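Local structure of transcriptional regulator ZitR (Lactococcus lactis subsp. cremoris, 6FI9) at residues 38-41 and 42-45; 94-97 and 98-101; 115-118 and 119-122. The protein represses transcription of the zit operon when zinc is present, binding palindromic operator sites in the zit promoter as a homodimer. The protein carries 3 engineered substitutions. All blocks are in the same frame, centred on the assembly; numbering follows the deposited sequence.

Contact 1: 38-41 and 42-45. With ZN (zinc ion), chain J.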
ATOM      1  N   GLN A  38       9.687  -4.116 -12.971  1.00119.41           N
ATOM      2  CA  GLN A  38      10.615  -4.552 -14.022  1.00121.19           C
ATOM      3  C   GLN A  38      10.195  -5.873 -14.679  1.00123.60           C
ATOM      4  O   GLN A  38      10.210  -5.972 -15.909  1.00123.91           O
ATOM      5  CB  GLN A  38      12.052  -4.644 -13.486  1.00125.01           C
ATOM      6  CG  GLN A  38      12.786  -3.313 -13.491  1.00143.46           C
ATOM      7  CD  GLN A  38      14.168  -3.449 -12.907  1.00170.33           C
ATOM      8  OE1 GLN A  38      14.349  -3.644 -11.699  1.00164.90           O
ATOM      9  NE2 GLN A  38      15.179  -3.347 -13.756  1.00169.81           N
ATOM     10  N   GLU A  39       9.806  -6.874 -13.861  1.00117.63           N
ATOM     11  CA  GLU A  39       9.362  -8.177 -14.353  1.00116.16           C
ATOM     12  C   GLU A  39       8.007  -8.065 -15.035  1.00114.85           C
ATOM     13  O   GLU A  39       7.778  -8.720 -16.052  1.00114.15           O
ATOM     14  CB  GLU A  39       9.337  -9.212 -13.222  1.00117.43           C
ATOM     15  CG  GLU A  39      10.682  -9.891 -13.027  1.00132.79           C
ATOM     16  CD  GLU A  39      10.729 -11.018 -12.014  1.00161.01           C
ATOM     17  OE1 GLU A  39       9.820 -11.880 -12.030  1.00156.38           O
ATOM     18  OE2 GLU A  39      11.696 -11.054 -11.216  1.00161.65           O
ATOM     19  N   HIS A  40       7.133  -7.195 -14.502  1.00108.01           N
ATOM     20  CA  HIS A  40       5.804  -6.961 -15.059  1.00105.48           C
ATOM     21  C   HIS A  40       5.867  -6.277 -16.427  1.00108.15           C
ATOM     22  O   HIS A  40       5.035  -6.574 -17.286  1.00107.14           O
ATOM     23  CB  HIS A  40       4.907  -6.192 -14.073  1.00104.49           C
ATOM     24  CG  HIS A  40       3.481  -6.106 -14.517  1.00106.21           C
ATOM     25  ND1 HIS A  40       2.659  -7.218 -14.520  1.00107.28           N
ATOM     26  CD2 HIS A  40       2.791  -5.050 -15.001  1.00107.16           C
ATOM     27  CE1 HIS A  40       1.498  -6.803 -14.996  1.00105.69           C
ATOM     28  NE2 HIS A  40       1.530  -5.504 -15.299  1.00105.92           N
ATOM     29  N   ILE A  41       6.865  -5.389 -16.641  1.00104.71           N
ATOM     30  CA  ILE A  41       7.066  -4.706 -17.924  1.00105.09           C
ATOM     31  C   ILE A  41       7.334  -5.768 -19.008  1.00110.33           C
ATOM     32  O   ILE A  41       6.761  -5.689 -20.093  1.00109.59           O
ATOM     33  CB  ILE A  41       8.168  -3.606 -17.830  1.00109.61           C
ATOM     34  CG1 ILE A  41       7.700  -2.432 -16.950  1.00108.84           C
ATOM     35  CG2 ILE A  41       8.576  -3.085 -19.214  1.00111.77           C
ATOM     36  CD1 ILE A  41       8.809  -1.650 -16.225  1.00119.60           C
ATOM     37  N   LEU A  42       8.142  -6.797 -18.674  1.00108.20           N
ATOM     38  CA  LEU A  42       8.471  -7.912 -19.571  1.00109.15           C
ATOM     39  C   LEU A  42       7.235  -8.754 -19.904  1.00110.43           C
ATOM     40  O   LEU A  42       7.110  -9.241 -21.026  1.00110.34           O
ATOM     41  CB  LEU A  42       9.560  -8.811 -18.956  1.00110.88           C
ATOM     42  CG  LEU A  42      10.905  -8.167 -18.619  1.00117.68           C
ATOM     43  CD1 LEU A  42      11.684  -9.031 -17.649  1.00118.94           C
ATOM     44  CD2 LEU A  42      11.726  -7.907 -19.872  1.00122.45           C
ATOM     45  N   MET A  43       6.326  -8.909 -18.924  1.00104.78           N
ATOM     46  CA  MET A  43       5.085  -9.673 -19.040  1.00103.37           C
ATOM     47  C   MET A  43       4.123  -9.063 -20.078  1.00107.90           C
ATOM     48  O   MET A  43       3.637  -9.796 -20.942  1.00107.54           O
ATOM     49  CB  MET A  43       4.424  -9.807 -17.656  1.00103.84           C
ATOM     50  CG  MET A  43       3.214 -10.700 -17.626  1.00106.16           C
ATOM     51  SD  MET A  43       2.355 -10.560 -16.047  1.00108.09           S
ATOM     52  CE  MET A  43       0.734 -11.064 -16.552  1.00104.28           C
ATOM     53  N   ILE A  44       3.864  -7.733 -19.994  1.00105.00           N
ATOM     54  CA  ILE A  44       2.970  -7.004 -20.912  1.00104.75           C
ATOM     55  C   ILE A  44       3.578  -6.860 -22.315  1.00112.20           C
ATOM     56  O   ILE A  44       2.834  -6.781 -23.292  1.00111.13           O
ATOM     57  CB  ILE A  44       2.463  -5.639 -20.352  1.00106.57           C
ATOM     58  CG1 ILE A  44       3.618  -4.696 -19.944  1.00107.65           C
ATOM     59  CG2 ILE A  44       1.470  -5.846 -19.207  1.00106.09           C
ATOM     60  CD1 ILE A  44       3.349  -3.225 -20.194  1.00113.61           C
ATOM     61  N   LEU A  45       4.923  -6.834 -22.407  1.00112.70           N
ATOM     62  CA  LEU A  45       5.656  -6.736 -23.674  1.00115.18           C
ATOM     63  C   LEU A  45       5.691  -8.069 -24.431  1.00120.75           C
ATOM     64  O   LEU A  45       5.876  -8.072 -25.650  1.00121.79           O
ATOM     65  CB  LEU A  45       7.086  -6.210 -23.456  1.00117.18           C
ATOM     66  CG  LEU A  45       7.236  -4.704 -23.252  1.00122.02           C
ATOM     67  CD1 LEU A  45       8.603  -4.369 -22.727  1.00123.96           C
ATOM     68  CD2 LEU A  45       6.995  -3.942 -24.538  1.00125.48           C
TER
HETATM   69 ZN    ZN J 202       8.412 -13.529 -11.154  1.00121.06          ZN
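E39 OE1 has two partners, a zinc ion 2.3 Å away and the hydroxyl of S30, which hydrogen-bonds to it, while the backbone O of E39 accepts M43 N one turn further along at 3.2 Å. A glutamate suits this place because its chain, extended beyond CG, carries the carboxylate well clear of the helix to the metal; E105 binds the same ion, and C28 also belongs to the site. One oxygen does the binding: OE2 of E39 stays 4.1 Å from the zinc. Two more turn-closing bonds follow, I44 N to H40 O and L45 N to I41 O, and the first of these is the straightest of the three, with an N-H...O angle of 163°.

Next along the helix, H40 belongs to the other zinc site with E22, H106 and H110. Three residues apart, H40 and M43 share a flank, and with CG opposite the backbone N in both (chi1 -172° for H40) their ends meet. There the thioether meets the imidazole obliquely, M43 SD lying 3.7 Å from H40 ND1 in a Met-aromatic contact. Methionine is apt here, being long and flexible enough to lie beside a ligand ring while also touching H106 and H110. I44 borders the ring too, placing CG2 3.9 Å from H40 NE2, the two side chains meeting at about a right angle.

On another flank the contact is apolar. I41 and L45 run side by side, with I41 CG2 and L45 CD1 3.7 Å apart, and I41 also packs on I55, L59 and L73 of the adjoining helices. The arrangement is that of a largely buried helix in a winged helix-turn-helix repressor, giving adjacent ligands to two zinc sites and packing its other side on neighbouring helices.

Contact 2: 94-97 and 98-101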
ATOM      1  N   SER A  94      10.344  -4.191 -27.986  1.00120.27           N
ATOM      2  CA  SER A  94      10.211  -5.611 -28.309  1.00119.95           C
ATOM      3  C   SER A  94      10.922  -6.462 -27.266  1.00123.09           C
ATOM      4  O   SER A  94      11.891  -6.009 -26.647  1.00123.78           O
ATOM      5  CB  SER A  94      10.777  -5.899 -29.699  1.00126.23           C
ATOM      6  OG  SER A  94      10.086  -5.186 -30.712  1.00134.49           O
ATOM      7  N   LEU A  95      10.436  -7.694 -27.069  1.00118.19           N
ATOM      8  CA  LEU A  95      11.003  -8.629 -26.102  1.00118.10           C
ATOM      9  C   LEU A  95      12.046  -9.540 -26.758  1.00123.91           C
ATOM     10  O   LEU A  95      11.822 -10.039 -27.864  1.00124.48           O
ATOM     11  CB  LEU A  95       9.878  -9.460 -25.454  1.00115.71           C
ATOM     12  CG  LEU A  95      10.147  -9.986 -24.052  1.00119.57           C
ATOM     13  CD1 LEU A  95       9.870  -8.923 -23.006  1.00117.87           C
ATOM     14  CD2 LEU A  95       9.309 -11.212 -23.768  1.00120.76           C
ATOM     15  N   THR A  96      13.186  -9.747 -26.077  1.00121.14           N
ATOM     16  CA  THR A  96      14.260 -10.618 -26.568  1.00123.69           C
ATOM     17  C   THR A  96      13.991 -12.073 -26.143  1.00126.41           C
ATOM     18  O   THR A  96      13.040 -12.326 -25.398  1.00123.92           O
ATOM     19  CB  THR A  96      15.650 -10.113 -26.115  1.00133.83           C
ATOM     20  OG1 THR A  96      15.788 -10.259 -24.701  1.00130.77           O
ATOM     21  CG2 THR A  96      15.935  -8.676 -26.540  1.00133.65           C
ATOM     22  N   GLU A  97      14.830 -13.022 -26.607  1.00124.24           N
ATOM     23  CA  GLU A  97      14.700 -14.443 -26.271  1.00123.51           C
ATOM     24  C   GLU A  97      15.127 -14.720 -24.833  1.00124.76           C
ATOM     25  O   GLU A  97      14.677 -15.701 -24.241  1.00123.31           O
ATOM     26  CB  GLU A  97      15.482 -15.325 -27.257  1.00128.51           C
ATOM     27  CG  GLU A  97      15.022 -15.222 -28.705  1.00142.58           C
ATOM     28  CD  GLU A  97      13.648 -15.782 -29.027  1.00167.88           C
ATOM     29  OE1 GLU A  97      13.435 -16.999 -28.819  1.00167.17           O
ATOM     30  OE2 GLU A  97      12.787 -15.004 -29.500  1.00163.10           O
ATOM     31  N   LYS A  98      15.985 -13.839 -24.277  1.00121.00           N
ATOM     32  CA  LYS A  98      16.517 -13.896 -22.911  1.00120.44           C
ATOM     33  C   LYS A  98      15.425 -13.594 -21.872  1.00120.45           C
ATOM     34  O   LYS A  98      15.467 -14.135 -20.764  1.00119.73           O
ATOM     35  CB  LYS A  98      17.668 -12.882 -22.759  1.00124.64           C
ATOM     36  CG  LYS A  98      18.624 -13.167 -21.607  1.00136.96           C
ATOM     37  CD  LYS A  98      18.870 -11.924 -20.772  1.00144.44           C
ATOM     38  CE  LYS A  98      19.714 -12.209 -19.554  1.00157.23           C
ATOM     39  NZ  LYS A  98      19.648 -11.105 -18.557  1.00164.14           N
ATOM     40  N   ALA A  99      14.467 -12.717 -22.230  1.00113.77           N
ATOM     41  CA  ALA A  99      13.381 -12.280 -21.362  1.00109.71           C
ATOM     42  C   ALA A  99      12.153 -13.191 -21.352  1.00111.26           C
ATOM     43  O   ALA A  99      11.431 -13.197 -20.357  1.00108.42           O
ATOM     44  CB  ALA A  99      12.977 -10.868 -21.723  1.00109.21           C
ATOM     45  N   ILE A 100      11.925 -13.964 -22.440  1.00109.33           N
ATOM     46  CA  ILE A 100      10.778 -14.872 -22.631  1.00108.40           C
ATOM     47  C   ILE A 100      10.487 -15.755 -21.370  1.00112.58           C
ATOM     48  O   ILE A 100       9.336 -15.724 -20.930  1.00110.44           O
ATOM     49  CB  ILE A 100      10.891 -15.700 -23.953  1.00113.58           C
ATOM     50  CG1 ILE A 100      10.654 -14.782 -25.180  1.00114.06           C
ATOM     51  CG2 ILE A 100       9.930 -16.909 -23.978  1.00113.83           C
ATOM     52  CD1 ILE A 100      11.025 -15.361 -26.557  1.00124.52           C
ATOM     53  N   PRO A 101      11.444 -16.488 -20.734  1.00111.46           N
ATOM     54  CA  PRO A 101      11.075 -17.281 -19.543  1.00110.61           C
ATOM     55  C   PRO A 101      10.698 -16.454 -18.312  1.00112.69           C
ATOM     56  O   PRO A 101       9.899 -16.919 -17.497  1.00111.12           O
ATOM     57  CB  PRO A 101      12.317 -18.147 -19.283  1.00115.10           C
ATOM     58  CG  PRO A 101      13.147 -18.046 -20.527  1.00121.99           C
ATOM     59  CD  PRO A 101      12.869 -16.687 -21.069  1.00116.25           C
TER
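L95 against A99 is a local packing contact within a tight turn, at the point where strand 92-95 of the wing hairpin gives way to helix 100-122. The isobutyl group of L95 reaches both A99 and I100: CG sits 3.8 Å from A99 CB, while the CD2 branch extends to I100 CG1 at 4.1 Å. With CG opposite its backbone N (chi1 -153°), L95 turns its branches inward, where helix 36-47 closes over them. Alanine fits beside it because its single methyl lets the chain bend close to both the leucine and L42.

Only one hydrogen bond spans the turn, A99 N to T96 O, and it is weak at 3.5 Å. T96 has its main polar partner outside, its hydroxyl bonding chiefly to L78 O and also to E77 O, while K98 bonds through NZ to Q76 O. On the outer side E97 bends at chi2 and lies alongside I100, with OE2 3.4 Å from I100 CD1. P101 brings CD to 3.8 Å from E97 O; lacking an N-H, proline is readily accommodated near the beginning of a helix.

Apolar packing and one weak bond thus make up the contact across the bend, whereas its polar side chains T96 and K98 tie it to backbone carbonyls of residues 76-78.

Contact 3: 115-118 and 119-122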
ATOM      1  N   SER A 115      -5.154 -17.673  -7.848  1.00 64.40           N
ATOM      2  CA  SER A 115      -5.554 -19.022  -7.434  1.00 65.64           C
ATOM      3  C   SER A 115      -5.639 -19.133  -5.932  1.00 66.37           C
ATOM      4  O   SER A 115      -6.541 -19.810  -5.441  1.00 66.84           O
ATOM      5  CB  SER A 115      -4.617 -20.082  -8.007  1.00 71.06           C
ATOM      6  OG  SER A 115      -4.751 -20.135  -9.419  1.00 85.35           O
ATOM      7  N   THR A 116      -4.745 -18.441  -5.194  1.00 62.40           N
ATOM      8  CA  THR A 116      -4.805 -18.454  -3.731  1.00 62.07           C
ATOM      9  C   THR A 116      -6.048 -17.679  -3.275  1.00 64.19           C
ATOM     10  O   THR A 116      -6.737 -18.160  -2.381  1.00 64.62           O
ATOM     11  CB  THR A 116      -3.485 -18.038  -3.054  1.00 66.83           C
ATOM     12  OG1 THR A 116      -3.139 -16.717  -3.420  1.00 68.12           O
ATOM     13  CG2 THR A 116      -2.329 -18.973  -3.388  1.00 69.10           C
ATOM     14  N   TYR A 117      -6.397 -16.545  -3.959  1.00 60.71           N
ATOM     15  CA  TYR A 117      -7.601 -15.752  -3.658  1.00 59.68           C
ATOM     16  C   TYR A 117      -8.857 -16.560  -3.982  1.00 63.27           C
ATOM     17  O   TYR A 117      -9.870 -16.401  -3.301  1.00 62.57           O
ATOM     18  CB  TYR A 117      -7.669 -14.445  -4.469  1.00 59.04           C
ATOM     19  CG  TYR A 117      -6.532 -13.458  -4.319  1.00 58.58           C
ATOM     20  CD1 TYR A 117      -5.890 -13.284  -3.097  1.00 59.70           C
ATOM     21  CD2 TYR A 117      -6.190 -12.603  -5.363  1.00 58.09           C
ATOM     22  CE1 TYR A 117      -4.890 -12.331  -2.940  1.00 59.86           C
ATOM     23  CE2 TYR A 117      -5.187 -11.655  -5.221  1.00 57.90           C
ATOM     24  CZ  TYR A 117      -4.536 -11.526  -4.010  1.00 65.92           C
ATOM     25  OH  TYR A 117      -3.544 -10.589  -3.880  1.00 69.03           O
ATOM     26  N   GLN A 118      -8.796 -17.393  -5.046  1.00 62.90           N
ATOM     27  CA  GLN A 118      -9.886 -18.263  -5.488  1.00 64.98           C
ATOM     28  C   GLN A 118     -10.186 -19.290  -4.389  1.00 73.19           C
ATOM     29  O   GLN A 118     -11.360 -19.483  -4.063  1.00 75.17           O
ATOM     30  CB  GLN A 118      -9.522 -18.958  -6.810  1.00 66.58           C
ATOM     31  CG  GLN A 118     -10.666 -19.742  -7.454  1.00 87.71           C
ATOM     32  CD  GLN A 118     -10.309 -20.334  -8.801  1.00118.90           C
ATOM     33  OE1 GLN A 118      -9.139 -20.582  -9.125  1.00116.63           O
ATOM     34  NE2 GLN A 118     -11.322 -20.584  -9.618  1.00116.16           N
ATOM     35  N   GLU A 119      -9.123 -19.895  -3.785  1.00 69.58           N
ATOM     36  CA  GLU A 119      -9.210 -20.874  -2.702  1.00 70.61           C
ATOM     37  C   GLU A 119      -9.945 -20.299  -1.489  1.00 72.81           C
ATOM     38  O   GLU A 119     -10.898 -20.917  -1.014  1.00 73.75           O
ATOM     39  CB  GLU A 119      -7.810 -21.363  -2.297  1.00 72.59           C
ATOM     40  CG  GLU A 119      -7.157 -22.303  -3.298  1.00 89.05           C
ATOM     41  CD  GLU A 119      -5.729 -22.692  -2.959  1.00121.33           C
ATOM     42  OE1 GLU A 119      -4.823 -21.833  -3.077  1.00109.42           O
ATOM     43  OE2 GLU A 119      -5.518 -23.867  -2.581  1.00128.32           O
ATOM     44  N   LEU A 120      -9.533 -19.101  -1.020  1.00 67.75           N
ATOM     45  CA  LEU A 120     -10.135 -18.399   0.128  1.00 67.47           C
ATOM     46  C   LEU A 120     -11.619 -18.121  -0.090  1.00 71.44           C
ATOM     47  O   LEU A 120     -12.410 -18.224   0.845  1.00 72.10           O
ATOM     48  CB  LEU A 120      -9.397 -17.087   0.472  1.00 65.69           C
ATOM     49  CG  LEU A 120      -7.881 -17.026   0.234  1.00 69.61           C
ATOM     50  CD1 LEU A 120      -7.398 -15.608   0.166  1.00 68.68           C
ATOM     51  CD2 LEU A 120      -7.107 -17.803   1.261  1.00 71.68           C
ATOM     52  N   GLY A 121     -11.974 -17.793  -1.325  1.00 67.63           N
ATOM     53  CA  GLY A 121     -13.349 -17.540  -1.729  1.00 68.12           C
ATOM     54  C   GLY A 121     -14.170 -18.811  -1.774  1.00 73.92           C
ATOM     55  O   GLY A 121     -15.324 -18.815  -1.331  1.00 74.76           O
ATOM     56  N   ASP A 122     -13.558 -19.909  -2.277  1.00 71.11           N
ATOM     57  CA  ASP A 122     -14.185 -21.229  -2.422  1.00 73.71           C
ATOM     58  C   ASP A 122     -14.543 -21.905  -1.080  1.00 75.41           C
ATOM     59  O   ASP A 122     -15.329 -22.861  -1.082  1.00 77.90           O
ATOM     60  CB  ASP A 122     -13.337 -22.167  -3.309  1.00 77.34           C
ATOM     61  CG  ASP A 122     -13.266 -21.800  -4.791  1.00 95.54           C
ATOM     62  OD1 ASP A 122     -14.287 -21.317  -5.342  1.00 97.17           O
ATOM     63  OD2 ASP A 122     -12.195 -22.010  -5.402  1.00104.52           O
TER
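D122 N to Q118 O, at 2.9 Å, is the shortest of four successive backbone bonds along helix 100-122. E119 N to S115 O follows at 3.1 Å, and the bonds from L120 N to T116 O and from G121 N to Y117 O continue the same i to i+4 pattern. The L120 bond is the straightest, its N-H...O angle being 165°. G121, without a side chain, takes part through its backbone alone.

Two side-chain pairs flank this ladder. Q118 swings CG opposite its own N (chi1 -172°), which brings that methylene to 3.4 Å from D122 OD2; the amide and carboxylate planes are turned 39° from one another. It is thus the stem of the glutamine that meets the aspartate, while its OE1 is directed to a weak hydrogen bond with R3 of the second subunit. E119 stretches back along the helix, where it meets the methyl of T116, OE1 coming within 3.8 Å of T116 CG2. The T116 hydroxyl bonds to T113 O, as that of S115 does to E111 O, a common way for small hydroxyl residues to satisfy themselves inside a helix.

The buried side is apolar. L120 CD1 approaches the edge of the Y117 ring, near its plane, 4.3 Å from CD1 of the tyrosine. A broad ring and a branched chain suit a flank that must pack against other elements: Y117 rests on I23 and L25 of its own chain and on L10 in helix 2-16 of the second subunit, while L120 meets V138 in helix 126-140 of that subunit, placing this part of helix 100-122 in the dimer interface.

How the contacts relate
Followed from the N terminus, the contacts come strictly in series; none nests in or crosses another. Contact 1 closes helical turns within helix 36-47, contact 2 closes the bend out of strand 92-95, and contact 3 closes turns further along helix 100-122. The first two touch: L42 CD2 lies 3.7 Å from A99 CB, joining helix 36-47 to the turn before helix 100-122. Helix 100-122 links contacts 2 and 3, whose centres are about 31 Å apart. Residues 115-122 are remote from contact 1, about 12 Å away at the nearest atoms. Together they follow the path from the zinc-site region and the base of the wing to the dimer interface.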